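PDB 3PQU: transferrin binding protein B from Actinobacillus suis, which probably captures host transferrin at the bacterial surface, as an outer-membrane lipoprotein of a receptor used for iron acquisition. Local coordinates for residues 51-56 / 197-202; 125-130 / 203-208; 131-136 / 142-147. All blocks are in the same frame, centred on the assembly; numbering follows the deposited sequence.

How the contacts relate
All three contacts lie in the N-lobe, on the same side of the chain's centre. Contacts 1 and 2 join the handle domain to the long loop between strands 170-183 and 218-219 of the barrel region. Their centres are about 16 Å apart. Along the chain the order is 51-56, 125-130, 131-136, 142-147, 197-202 and 203-208, so contacts 1 and 2 interleave and contact 3 is a local hairpin between them. The centre of contact 3 lies about 10 Å from that of contact 1 and about 19 Å from that of contact 2. Asn52 and Arg53 hydrogen-bond to strand 142-146. Thus the loop 51-56 links the hairpin to the barrel-side loop.

Contact 1 of 3, residues 51-56 / 197-202; sequences RNRALF and GKNVAA
Arg51 clasps a single amide oxygen of Asn199 with two nitrogens from one edge of its guanidinium. The grip ties two N-lobe loops together: 51-56 comes from the handle domain, and 197-202 from the loop that follows strand 170-183 in the barrel region. NH2 of Arg51 lies 2.8 Å from OD1 of Asn199, and NE of Arg51 lies 3.2 Å from the same OD1. The oxygen sits in the guanidinium plane, but both nitrogens reach it from one face of the amide, NH2 being 35° out of the carbonyl plane. The chain of Arg51 starts with CG anti to the backbone N (chi1 -169°) and bends at chi3, which brings the NE edge round to the oxygen. NE of Arg51 also makes a weak bond to the backbone O of Lys198, at 3.2 Å. The third nitrogen, NH1, is taken by the backbone O of Asp67.

Arg53 meets the amide nitrogen. ND2 of Asn199 lies over one face of the Arg53 guanidinium, toward its rim, 3.9 Å from CZ of Arg53, with the two planes 16° apart. Lys198 turns its amine away to a salt bridge with Glu187. The backbones meet directly in a nearly straight bond, Arg51 N to Asn199 O at 2.8 Å. A water donates to that same Asn199 O at 3.2 Å and to Arg51 O at 2.9 Å.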
ATOM      1  N   ARG A  51      -2.084   7.681 -31.437  1.00 12.94           N
ATOM      2  CA  ARG A  51      -2.690   8.815 -32.155  1.00 16.28           C
ATOM      3  C   ARG A  51      -3.944   8.390 -32.913  1.00 16.35           C
ATOM      4  O   ARG A  51      -3.979   7.314 -33.491  1.00 14.61           O
ATOM      5  CB  ARG A  51      -1.700   9.452 -33.128  1.00 16.42           C
ATOM      6  CG  ARG A  51      -2.191  10.788 -33.704  1.00 17.05           C
ATOM      7  CD  ARG A  51      -1.081  11.472 -34.469  1.00 17.86           C
ATOM      8  NE  ARG A  51      -0.624  10.686 -35.617  1.00 22.09           N
ATOM      9  CZ  ARG A  51      -1.140  10.800 -36.838  1.00 25.10           C
ATOM     10  NH1 ARG A  51      -2.136  11.646 -37.051  1.00 24.72           N
ATOM     11  NH2 ARG A  51      -0.678  10.062 -37.837  1.00 36.50           N
ATOM     12  N   ASN A  52      -4.984   9.216 -32.882  1.00 22.26           N
ATOM     13  CA  ASN A  52      -6.151   8.973 -33.715  1.00 12.62           C
ATOM     14  C   ASN A  52      -5.804   9.445 -35.112  1.00 15.67           C
ATOM     15  O   ASN A  52      -5.631  10.650 -35.345  1.00 17.96           O
ATOM     16  CB  ASN A  52      -7.380   9.744 -33.210  1.00 19.48           C
ATOM     17  CG  ASN A  52      -8.635   9.424 -34.015  1.00 22.06           C
ATOM     18  OD1 ASN A  52      -8.583   8.629 -34.964  1.00 18.86           O
ATOM     19  ND2 ASN A  52      -9.767  10.040 -33.649  1.00 20.71           N
ATOM     20  N   ARG A  53      -5.728   8.504 -36.041  1.00 15.63           N
ATOM     21  CA  ARG A  53      -5.395   8.815 -37.431  1.00 21.89           C
ATOM     22  C   ARG A  53      -6.598   9.087 -38.356  1.00 25.90           C
ATOM     23  O   ARG A  53      -6.422   9.336 -39.557  1.00 23.85           O
ATOM     24  CB  ARG A  53      -4.493   7.700 -37.976  1.00 18.39           C
ATOM     25  CG  ARG A  53      -3.210   7.569 -37.115  1.00 37.48           C
ATOM     26  CD  ARG A  53      -2.533   6.217 -37.260  1.00 40.25           C
ATOM     27  NE  ARG A  53      -2.252   5.933 -38.659  1.00 47.67           N
ATOM     28  CZ  ARG A  53      -1.723   4.801 -39.104  1.00 54.16           C
ATOM     29  NH1 ARG A  53      -1.398   3.833 -38.254  1.00 41.19           N
ATOM     30  NH2 ARG A  53      -1.522   4.641 -40.405  1.00 36.10           N
ATOM     31  N   ALA A  54      -7.811   9.058 -37.799  1.00 21.84           N
ATOM     32  CA  ALA A  54      -9.036   9.232 -38.604  1.00 22.15           C
ATOM     33  C   ALA A  54      -9.073  10.612 -39.257  1.00 33.39           C
ATOM     34  O   ALA A  54      -8.488  11.574 -38.744  1.00 24.84           O
ATOM     35  CB  ALA A  54     -10.279   9.008 -37.754  1.00 25.40           C
ATOM     36  N   LEU A  55      -9.770  10.709 -40.381  1.00 29.74           N
ATOM     37  CA  LEU A  55      -9.838  11.951 -41.144  1.00 29.08           C
ATOM     38  C   LEU A  55     -11.140  12.725 -40.899  1.00 28.33           C
ATOM     39  O   LEU A  55     -11.270  13.870 -41.336  1.00 31.54           O
ATOM     40  CB  LEU A  55      -9.696  11.652 -42.642  1.00 29.91           C
ATOM     41  CG  LEU A  55      -8.493  10.780 -43.021  1.00 51.43           C
ATOM     42  CD1 LEU A  55      -8.486  10.512 -44.512  1.00 62.23           C
ATOM     43  CD2 LEU A  55      -7.193  11.437 -42.589  1.00 50.73           C
ATOM     44  N   PHE A  56     -12.087  12.093 -40.206  1.00 24.34           N
ATOM     45  CA  PHE A  56     -13.396  12.697 -39.959  1.00 36.93           C
ATOM     46  C   PHE A  56     -13.712  12.671 -38.482  1.00 37.24           C
ATOM     47  O   PHE A  56     -13.195  11.819 -37.754  1.00 22.01           O
ATOM     48  CB  PHE A  56     -14.487  11.943 -40.731  1.00 40.39           C
ATOM     49  CG  PHE A  56     -14.290  11.963 -42.215  1.00 54.26           C
ATOM     50  CD1 PHE A  56     -14.812  12.992 -42.982  1.00 61.38           C
ATOM     51  CD2 PHE A  56     -13.566  10.963 -42.844  1.00 57.29           C
ATOM     52  CE1 PHE A  56     -14.622  13.022 -44.354  1.00 68.67           C
ATOM     53  CE2 PHE A  56     -13.374  10.987 -44.215  1.00 72.73           C
ATOM     54  CZ  PHE A  56     -13.902  12.018 -44.971  1.00 71.33           C
ATOM     55  N   GLY A 197       6.733   7.948 -30.892  1.00 21.45           N
ATOM     56  CA  GLY A 197       6.050   9.150 -30.426  1.00 27.45           C
ATOM     57  C   GLY A 197       5.115   9.797 -31.442  1.00 17.12           C
ATOM     58  O   GLY A 197       4.323  10.677 -31.087  1.00 23.98           O
ATOM     59  N   LYS A 198       5.204   9.377 -32.705  1.00 19.92           N
ATOM     60  CA  LYS A 198       4.418  10.013 -33.761  1.00 22.39           C
ATOM     61  C   LYS A 198       3.030   9.392 -33.911  1.00 24.97           C
ATOM     62  O   LYS A 198       2.030  10.098 -34.020  1.00 25.86           O
ATOM     63  CB  LYS A 198       5.160   9.958 -35.105  1.00 31.65           C
ATOM     64  CG  LYS A 198       6.432  10.808 -35.170  1.00 28.66           C
ATOM     65  CD  LYS A 198       7.004  10.739 -36.583  1.00 37.26           C
ATOM     66  CE  LYS A 198       8.222  11.603 -36.778  1.00 36.67           C
ATOM     67  NZ  LYS A 198       7.916  13.062 -36.820  1.00 40.61           N
ATOM     68  N   ASN A 199       2.965   8.067 -33.948  1.00 12.69           N
ATOM     69  CA  ASN A 199       1.671   7.388 -34.078  1.00 14.02           C
ATOM     70  C   ASN A 199       1.357   6.604 -32.805  1.00 19.09           C
ATOM     71  O   ASN A 199       0.193   6.381 -32.466  1.00 24.80           O
ATOM     72  CB  ASN A 199       1.672   6.450 -35.279  1.00 19.38           C
ATOM     73  CG  ASN A 199       1.505   7.190 -36.610  1.00 38.62           C
ATOM     74  OD1 ASN A 199       1.299   8.402 -36.646  1.00 29.64           O
ATOM     75  ND2 ASN A 199       1.572   6.447 -37.705  1.00 24.04           N
ATOM     76  N   VAL A 200       2.420   6.171 -32.134  1.00 12.82           N
ATOM     77  CA  VAL A 200       2.329   5.383 -30.907  1.00  7.78           C
ATOM     78  C   VAL A 200       3.401   5.940 -29.990  1.00 10.88           C
ATOM     79  O   VAL A 200       4.430   6.407 -30.467  1.00 15.65           O
ATOM     80  CB  VAL A 200       2.543   3.868 -31.197  1.00 21.97           C
ATOM     81  CG1 VAL A 200       2.578   3.038 -29.902  1.00 16.39           C
ATOM     82  CG2 VAL A 200       1.444   3.346 -32.139  1.00 19.31           C
ATOM     83  N   ALA A 201       3.141   5.937 -28.681  1.00 11.06           N
ATOM     84  CA  ALA A 201       4.049   6.557 -27.734  1.00 13.38           C
ATOM     85  C   ALA A 201       5.406   5.856 -27.795  1.00 11.04           C
ATOM     86  O   ALA A 201       5.479   4.658 -28.088  1.00 13.95           O
ATOM     87  CB  ALA A 201       3.471   6.483 -26.309  1.00 13.34           C
ATOM     88  N   ALA A 202       6.474   6.594 -27.515  1.00 14.00           N
ATOM     89  CA  ALA A 202       7.762   5.950 -27.287  1.00 19.49           C
ATOM     90  C   ALA A 202       7.677   5.330 -25.884  1.00 20.36           C
ATOM     91  O   ALA A 202       7.298   6.008 -24.925  1.00 15.19           O
ATOM     92  CB  ALA A 202       8.883   6.967 -27.356  1.00 16.57           C
TER
HETATM   93  O   HOH W   1      -2.310   5.001 -33.855  1.00 18.35           O

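Contact 2 of 3, residues 125-130 / 203-208; sequences YVFDES and TSISDN
Tyr125 and Phe127 both hold CG in the crowded position between the backbone N and the carbonyl carbon (chi1 49° and 76°), and each ring turns one face to Ile205. Ile205 has CG1 anti to its carbonyl carbon and CG2 anti to its backbone N, and CD1 continues the extended chain. Its branches are thereby shared between the two rings. CG1 of Ile205 sits almost over the middle of the Tyr125 ring, 3.8 Å from the centroid and 13° off the normal, a CH-pi contact. CD1 makes the second CH-pi contact, over the Phe127 ring but shifted to its rim, with CD1 of Ile205 3.4 Å from CD2 of Phe127. CG2 of Ile205 reaches the far end of that ring, 3.6 Å from CZ of Phe127.

The rings project from strand 121-128, part of the five-stranded antiparallel sheet of the N-lobe handle. Ile205 belongs to a turn in the long barrel-side loop, so the apolar contact joins the two domains. No hydrogen bond crosses it. The turn contains an ST motif: OG1 of Thr203 accepts from N of Ser206 at 3.3 Å. The O of Thr203 also takes N of Ser206 and N of Asp207, each at 3.1 Å. Ile48 and Ile149 also touch Ile205. OG of Ser204 lies obliquely by the Tyr125 ring, 3.8 Å from CD2 of Tyr125, and is hydrogen-bonded to Asp177 of strand 170-183. At the other end of the turn, Asp207 forms a salt bridge with Arg248.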
ATOM      1  N   TYR A 125       4.967  -3.477 -18.071  1.00  9.39           N
ATOM      2  CA  TYR A 125       4.033  -3.283 -19.165  1.00 10.06           C
ATOM      3  C   TYR A 125       3.336  -4.590 -19.509  1.00 15.79           C
ATOM      4  O   TYR A 125       3.807  -5.690 -19.184  1.00 15.90           O
ATOM      5  CB  TYR A 125       4.759  -2.716 -20.392  1.00  8.94           C
ATOM      6  CG  TYR A 125       6.021  -3.481 -20.749  1.00  9.44           C
ATOM      7  CD1 TYR A 125       5.953  -4.739 -21.362  1.00 12.07           C
ATOM      8  CD2 TYR A 125       7.278  -2.961 -20.458  1.00 18.86           C
ATOM      9  CE1 TYR A 125       7.129  -5.470 -21.681  1.00 15.79           C
ATOM     10  CE2 TYR A 125       8.461  -3.675 -20.777  1.00 14.92           C
ATOM     11  CZ  TYR A 125       8.364  -4.931 -21.395  1.00 23.47           C
ATOM     12  OH  TYR A 125       9.501  -5.642 -21.701  1.00 16.88           O
ATOM     13  N   VAL A 126       2.180  -4.439 -20.129  1.00 17.29           N
ATOM     14  CA  VAL A 126       1.423  -5.561 -20.650  0.68 14.45           C
ATOM     15  C   VAL A 126       0.777  -5.030 -21.919  1.00 17.66           C
ATOM     16  O   VAL A 126       0.204  -3.940 -21.921  1.00 17.37           O
ATOM     17  CB  VAL A 126       0.397  -6.044 -19.616  0.68  7.65           C
ATOM     18  CG1 VAL A 126      -0.316  -4.849 -18.964  0.68  6.40           C
ATOM     19  CG2 VAL A 126      -0.576  -7.030 -20.228  0.68  5.17           C
ATOM     20  N   PHE A 127       0.911  -5.761 -23.015  1.00 18.82           N
ATOM     21  CA  PHE A 127       0.476  -5.185 -24.283  1.00 21.46           C
ATOM     22  C   PHE A 127       0.240  -6.188 -25.402  1.00 28.25           C
ATOM     23  O   PHE A 127       0.730  -7.327 -25.362  1.00 17.95           O
ATOM     24  CB  PHE A 127       1.502  -4.132 -24.734  1.00 11.32           C
ATOM     25  CG  PHE A 127       2.773  -4.727 -25.308  1.00 15.07           C
ATOM     26  CD1 PHE A 127       2.923  -4.885 -26.680  1.00  9.44           C
ATOM     27  CD2 PHE A 127       3.809  -5.142 -24.468  1.00 20.91           C
ATOM     28  CE1 PHE A 127       4.093  -5.462 -27.215  1.00 18.03           C
ATOM     29  CE2 PHE A 127       4.974  -5.700 -24.983  1.00 20.02           C
ATOM     30  CZ  PHE A 127       5.122  -5.862 -26.361  1.00 17.55           C
ATOM     31  N   ASP A 128      -0.535  -5.742 -26.387  1.00 18.60           N
ATOM     32  CA  ASP A 128      -0.749  -6.455 -27.640  1.00 15.72           C
ATOM     33  C   ASP A 128       0.146  -5.753 -28.661  1.00 17.77           C
ATOM     34  O   ASP A 128       0.073  -4.538 -28.829  1.00 16.31           O
ATOM     35  CB  ASP A 128      -2.236  -6.376 -28.039  1.00 15.51           C
ATOM     36  CG  ASP A 128      -2.565  -7.158 -29.310  1.00 25.71           C
ATOM     37  OD1 ASP A 128      -1.717  -7.254 -30.207  1.00 19.67           O
ATOM     38  OD2 ASP A 128      -3.695  -7.657 -29.440  1.00 19.25           O
ATOM     39  N   GLU A 129       1.022  -6.495 -29.319  1.00 19.15           N
ATOM     40  CA  GLU A 129       1.967  -5.873 -30.249  1.00 14.02           C
ATOM     41  C   GLU A 129       1.271  -5.120 -31.389  1.00 21.17           C
ATOM     42  O   GLU A 129       1.792  -4.129 -31.889  1.00 18.95           O
ATOM     43  CB  GLU A 129       2.872  -6.938 -30.869  1.00 13.59           C
ATOM     44  CG  GLU A 129       3.829  -6.417 -31.906  1.00 27.13           C
ATOM     45  CD  GLU A 129       4.741  -7.517 -32.442  1.00 55.85           C
ATOM     46  OE1 GLU A 129       5.325  -8.260 -31.625  1.00 44.27           O
ATOM     47  OE2 GLU A 129       4.877  -7.640 -33.679  1.00 65.43           O
ATOM     48  N   SER A 130       0.118  -5.609 -31.834  1.00 15.02           N
ATOM     49  CA  SER A 130      -0.526  -4.981 -32.980  1.00 24.63           C
ATOM     50  C   SER A 130      -2.025  -5.155 -32.956  1.00 19.45           C
ATOM     51  O   SER A 130      -2.541  -6.220 -33.323  1.00 22.21           O
ATOM     52  CB  SER A 130       0.042  -5.526 -34.304  1.00 21.53           C
ATOM     53  OG  SER A 130      -0.450  -4.776 -35.410  1.00 21.39           O
ATOM     54  N   THR A 203       8.025   4.050 -25.768  1.00 14.40           N
ATOM     55  CA  THR A 203       7.891   3.325 -24.506  1.00  8.65           C
ATOM     56  C   THR A 203       9.154   2.488 -24.248  1.00 14.69           C
ATOM     57  O   THR A 203       9.995   2.301 -25.150  1.00  9.45           O
ATOM     58  CB  THR A 203       6.720   2.307 -24.562  1.00 10.32           C
ATOM     59  OG1 THR A 203       7.034   1.300 -25.526  1.00 13.82           O
ATOM     60  CG2 THR A 203       5.372   2.970 -24.924  1.00  8.63           C
ATOM     61  N   SER A 204       9.255   1.914 -23.050  1.00 10.35           N
ATOM     62  CA  SER A 204      10.350   0.981 -22.769  1.00 12.35           C
ATOM     63  C   SER A 204      10.180  -0.300 -23.584  1.00 15.11           C
ATOM     64  O   SER A 204      11.090  -1.126 -23.612  1.00 18.75           O
ATOM     65  CB  SER A 204      10.448   0.634 -21.276  1.00 13.86           C
ATOM     66  OG  SER A 204       9.158   0.384 -20.761  1.00 14.68           O
ATOM     67  N   ILE A 205       9.015  -0.482 -24.211  1.00 11.26           N
ATOM     68  CA  ILE A 205       8.818  -1.599 -25.166  1.00 16.20           C
ATOM     69  C   ILE A 205       9.562  -1.379 -26.489  1.00 24.25           C
ATOM     70  O   ILE A 205      10.138  -2.311 -27.040  1.00 16.21           O
ATOM     71  CB  ILE A 205       7.326  -1.820 -25.490  1.00 17.01           C
ATOM     72  CG1 ILE A 205       6.539  -2.170 -24.217  1.00 14.48           C
ATOM     73  CG2 ILE A 205       7.141  -2.910 -26.572  1.00 10.40           C
ATOM     74  CD1 ILE A 205       5.005  -1.960 -24.378  1.00 18.44           C
ATOM     75  N   SER A 206       9.557  -0.146 -27.005  1.00 18.96           N
ATOM     76  CA  SER A 206      10.102   0.114 -28.344  1.00 16.44           C
ATOM     77  C   SER A 206      11.528   0.668 -28.346  1.00 15.73           C
ATOM     78  O   SER A 206      12.150   0.803 -29.401  1.00 17.53           O
ATOM     79  CB  SER A 206       9.190   1.072 -29.108  1.00 15.99           C
ATOM     80  OG  SER A 206       9.183   2.341 -28.473  1.00 15.67           O
ATOM     81  N   ASP A 207      12.023   1.015 -27.163  1.00 17.54           N
ATOM     82  CA  ASP A 207      13.390   1.512 -26.981  1.00 22.96           C
ATOM     83  C   ASP A 207      14.377   0.449 -27.498  1.00 24.03           C
ATOM     84  O   ASP A 207      14.184  -0.754 -27.256  1.00 14.66           O
ATOM     85  CB  ASP A 207      13.607   1.803 -25.479  1.00 10.13           C
ATOM     86  CG  ASP A 207      14.666   2.874 -25.211  1.00 23.88           C
ATOM     87  OD1 ASP A 207      15.245   3.465 -26.160  1.00 21.00           O
ATOM     88  OD2 ASP A 207      14.915   3.136 -24.016  1.00 19.27           O
ATOM     89  N   ASN A 208      15.405   0.877 -28.234  1.00 19.67           N
ATOM     90  CA  ASN A 208      16.407  -0.036 -28.774  0.59 25.22           C
ATOM     91  C   ASN A 208      17.487  -0.373 -27.738  1.00 29.89           C
ATOM     92  O   ASN A 208      18.588   0.148 -27.789  1.00 26.86           O
ATOM     93  CB  ASN A 208      17.033   0.564 -30.038  0.59 21.96           C
ATOM     94  CG  ASN A 208      16.034   0.693 -31.185  0.59 36.32           C
ATOM     95  OD1 ASN A 208      14.999   0.015 -31.214  0.59 38.02           O
ATOM     96  ND2 ASN A 208      16.344   1.566 -32.137  0.59 31.21           N
TER

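Contact 3 of 3, residues 131-136 / 142-147; sequences YSEIVK and PYIFKN
Glu133 and Lys146 form a hydrogen-bonded antiparallel pair, with N of Glu133 2.8 Å from O of Lys146 and N of Lys146 2.9 Å from O of Glu133. Further along, N of Val135 bonds to O of Ile144 at 2.9 Å. The O of Val135 then takes two donors: N of Tyr143 at 2.9 Å, and N of Ile144 in a weaker bond. Strands 133-136 and 142-146 make a two-stranded beta hairpin of the handle. Two residues, Tyr143 and Ile144, stand opposite the single Val135. This is a classic beta bulge, and it shifts the register by one.

Apolar side chains also pair across the strands. In one of its two conformers Ile134 lies beside Phe145. On the other face, Val135 and Ile144 run alongside each other. CG1 of Val135, anti to its backbone N (chi1 -176°), meets the phenol end of Tyr143, 3.6 Å from CZ.

The charged side chains of Glu133 and Lys146 run the same way without touching at their ends. One water spans them, donating to OE2 of Glu133 and accepting from NZ of Lys146, each at 3.2 Å.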
ATOM      1  N   TYR A 131      -2.713  -4.083 -32.579  1.00 21.14           N
ATOM      2  CA  TYR A 131      -4.165  -4.094 -32.386  1.00 15.87           C
ATOM      3  C   TYR A 131      -4.813  -2.866 -33.031  1.00 21.94           C
ATOM      4  O   TYR A 131      -4.406  -1.731 -32.813  1.00 15.87           O
ATOM      5  CB  TYR A 131      -4.520  -4.149 -30.881  1.00 16.11           C
ATOM      6  CG  TYR A 131      -6.018  -4.022 -30.634  1.00 23.74           C
ATOM      7  CD1 TYR A 131      -6.877  -5.106 -30.860  1.00 33.94           C
ATOM      8  CD2 TYR A 131      -6.578  -2.821 -30.212  1.00 33.84           C
ATOM      9  CE1 TYR A 131      -8.255  -4.988 -30.665  1.00 20.97           C
ATOM     10  CE2 TYR A 131      -7.961  -2.695 -30.005  1.00 35.60           C
ATOM     11  CZ  TYR A 131      -8.783  -3.780 -30.232  1.00 39.99           C
ATOM     12  OH  TYR A 131     -10.134  -3.662 -30.029  1.00 53.01           O
ATOM     13  N   SER A 132      -5.836  -3.105 -33.821  1.00 21.74           N
ATOM     14  CA  SER A 132      -6.428  -2.059 -34.628  1.00 23.77           C
ATOM     15  C   SER A 132      -7.789  -1.674 -34.056  1.00 27.45           C
ATOM     16  O   SER A 132      -8.667  -2.520 -33.900  1.00 29.98           O
ATOM     17  CB  SER A 132      -6.576  -2.573 -36.070  1.00 19.93           C
ATOM     18  OG  SER A 132      -7.317  -1.667 -36.856  1.00 36.39           O
ATOM     19  N   GLU A 133      -7.960  -0.404 -33.715  1.00 24.93           N
ATOM     20  CA  GLU A 133      -9.271   0.079 -33.281  1.00 23.47           C
ATOM     21  C   GLU A 133      -9.827   1.025 -34.326  1.00 28.67           C
ATOM     22  O   GLU A 133      -9.244   2.078 -34.604  1.00 29.00           O
ATOM     23  CB  GLU A 133      -9.199   0.799 -31.923  1.00 25.76           C
ATOM     24  CG  GLU A 133     -10.566   1.289 -31.431  1.00 44.13           C
ATOM     25  CD  GLU A 133     -10.481   2.186 -30.198  1.00 50.31           C
ATOM     26  OE1 GLU A 133     -11.501   2.343 -29.490  1.00 43.92           O
ATOM     27  OE2 GLU A 133      -9.396   2.739 -29.941  1.00 41.09           O
ATOM     28  N   ILE A 134     -10.937   0.619 -34.922  0.69 28.76           N
ATOM     29  CA  ILE A 134     -11.650   1.460 -35.864  0.69 28.40           C
ATOM     30  C   ILE A 134     -13.070   1.622 -35.367  0.69 34.76           C
ATOM     31  O   ILE A 134     -13.781   0.641 -35.188  0.69 33.91           O
ATOM     32  CB  ILE A 134     -11.672   0.844 -37.268  0.69 29.39           C
ATOM     33  CG1 ILE A 134     -10.251   0.793 -37.847  0.69 27.57           C
ATOM     34  CG2 ILE A 134     -12.578   1.644 -38.181  0.69 31.26           C
ATOM     35  CD1 ILE A 134     -10.155   0.064 -39.167  0.69 21.27           C
ATOM     36  N   VAL A 135     -13.469   2.864 -35.123  1.00 42.35           N
ATOM     37  CA  VAL A 135     -14.840   3.159 -34.732  1.00 33.44           C
ATOM     38  C   VAL A 135     -15.559   4.017 -35.770  1.00 47.84           C
ATOM     39  O   VAL A 135     -15.044   5.047 -36.214  1.00 40.21           O
ATOM     40  CB  VAL A 135     -14.886   3.887 -33.380  1.00 43.93           C
ATOM     41  CG1 VAL A 135     -16.323   4.098 -32.935  1.00 43.17           C
ATOM     42  CG2 VAL A 135     -14.099   3.114 -32.333  1.00 31.19           C
ATOM     43  N   LYS A 136     -16.754   3.584 -36.156  1.00 52.18           N
ATOM     44  CA  LYS A 136     -17.560   4.309 -37.130  1.00 47.27           C
ATOM     45  C   LYS A 136     -18.819   4.890 -36.482  1.00 53.00           C
ATOM     46  O   LYS A 136     -19.290   4.388 -35.462  1.00 54.67           O
ATOM     47  CB  LYS A 136     -17.927   3.393 -38.293  1.00 54.27           C
ATOM     48  CG  LYS A 136     -16.738   2.930 -39.112  1.00 59.44           C
ATOM     49  CD  LYS A 136     -17.114   1.749 -39.991  1.00 65.07           C
ATOM     50  CE  LYS A 136     -16.093   1.530 -41.092  1.00 69.41           C
ATOM     51  NZ  LYS A 136     -16.527   0.464 -42.043  1.00 85.80           N
ATOM     52  N   PRO A 142     -15.750   6.520 -40.320  1.00 41.39           N
ATOM     53  CA  PRO A 142     -14.712   6.182 -39.328  1.00 41.51           C
ATOM     54  C   PRO A 142     -14.131   7.436 -38.693  1.00 33.94           C
ATOM     55  O   PRO A 142     -13.457   8.204 -39.391  1.00 31.98           O
ATOM     56  CB  PRO A 142     -13.615   5.509 -40.171  1.00 38.67           C
ATOM     57  CG  PRO A 142     -14.140   5.458 -41.593  1.00 46.66           C
ATOM     58  CD  PRO A 142     -15.212   6.501 -41.685  1.00 43.80           C
ATOM     59  N   TYR A 143     -14.379   7.646 -37.405  1.00 32.32           N
ATOM     60  CA  TYR A 143     -13.886   8.841 -36.716  1.00 36.86           C
ATOM     61  C   TYR A 143     -12.825   8.496 -35.668  1.00 21.67           C
ATOM     62  O   TYR A 143     -12.213   9.369 -35.027  1.00 24.43           O
ATOM     63  CB  TYR A 143     -15.052   9.619 -36.096  1.00 34.72           C
ATOM     64  CG  TYR A 143     -15.802   8.888 -34.996  1.00 33.69           C
ATOM     65  CD1 TYR A 143     -15.536   9.156 -33.672  1.00 27.45           C
ATOM     66  CD2 TYR A 143     -16.789   7.952 -35.288  1.00 36.62           C
ATOM     67  CE1 TYR A 143     -16.214   8.525 -32.660  1.00 40.06           C
ATOM     68  CE2 TYR A 143     -17.472   7.303 -34.271  1.00 30.83           C
ATOM     69  CZ  TYR A 143     -17.181   7.601 -32.964  1.00 33.10           C
ATOM     70  OH  TYR A 143     -17.841   6.974 -31.939  1.00 56.12           O
ATOM     71  N   ILE A 144     -12.596   7.207 -35.491  1.00 23.36           N
ATOM     72  CA  ILE A 144     -11.470   6.755 -34.681  1.00 26.63           C
ATOM     73  C   ILE A 144     -10.711   5.661 -35.434  1.00 26.21           C
ATOM     74  O   ILE A 144     -11.293   4.673 -35.899  1.00 22.01           O
ATOM     75  CB  ILE A 144     -11.914   6.241 -33.299  1.00 36.47           C
ATOM     76  CG1 ILE A 144     -12.555   7.365 -32.489  1.00 33.78           C
ATOM     77  CG2 ILE A 144     -10.723   5.660 -32.515  1.00 31.64           C
ATOM     78  CD1 ILE A 144     -12.763   7.006 -31.039  1.00 30.31           C
ATOM     79  N   PHE A 145      -9.411   5.869 -35.586  1.00 20.64           N
ATOM     80  CA  PHE A 145      -8.539   4.866 -36.164  1.00 26.69           C
ATOM     81  C   PHE A 145      -7.188   4.891 -35.492  1.00 28.24           C
ATOM     82  O   PHE A 145      -6.415   5.822 -35.699  1.00 21.57           O
ATOM     83  CB  PHE A 145      -8.356   5.076 -37.666  1.00 33.73           C
ATOM     84  CG  PHE A 145      -7.343   4.142 -38.273  1.00 37.64           C
ATOM     85  CD1 PHE A 145      -7.317   2.801 -37.909  1.00 32.95           C
ATOM     86  CD2 PHE A 145      -6.413   4.599 -39.191  1.00 49.72           C
ATOM     87  CE1 PHE A 145      -6.379   1.928 -38.450  1.00 35.82           C
ATOM     88  CE2 PHE A 145      -5.467   3.732 -39.741  1.00 45.02           C
ATOM     89  CZ  PHE A 145      -5.452   2.398 -39.373  1.00 39.41           C
ATOM     90  N   LYS A 146      -6.925   3.869 -34.678  1.00 24.09           N
ATOM     91  CA  LYS A 146      -5.656   3.721 -33.973  1.00 20.15           C
ATOM     92  C   LYS A 146      -5.119   2.315 -34.257  1.00 26.47           C
ATOM     93  O   LYS A 146      -5.889   1.376 -34.461  1.00 21.48           O
ATOM     94  CB  LYS A 146      -5.848   3.949 -32.471  1.00 19.53           C
ATOM     95  CG  LYS A 146      -6.422   5.341 -32.103  1.00 20.31           C
ATOM     96  CD  LYS A 146      -6.688   5.464 -30.587  1.00 19.86           C
ATOM     97  CE  LYS A 146      -6.965   6.910 -30.174  1.00 26.43           C
ATOM     98  NZ  LYS A 146      -7.302   7.009 -28.726  1.00 34.83           N
ATOM     99  N   ASN A 147      -3.802   2.174 -34.290  1.00 22.94           N
ATOM    100  CA  ASN A 147      -3.202   0.893 -34.638  1.00 22.33           C
ATOM    101  C   ASN A 147      -1.819   0.715 -34.049  1.00 15.66           C
ATOM    102  O   ASN A 147      -1.205   1.682 -33.610  1.00 20.11           O
ATOM    103  CB  ASN A 147      -3.161   0.696 -36.157  1.00 26.06           C
ATOM    104  CG  ASN A 147      -2.990  -0.773 -36.539  1.00 26.51           C
ATOM    105  OD1 ASN A 147      -3.254  -1.662 -35.735  1.00 28.78           O
ATOM    106  ND2 ASN A 147      -2.535  -1.023 -37.753  1.00 25.01           N
TER
HETATM  107  O   HOH W   2      -8.930   4.595 -27.436  1.00 71.14           O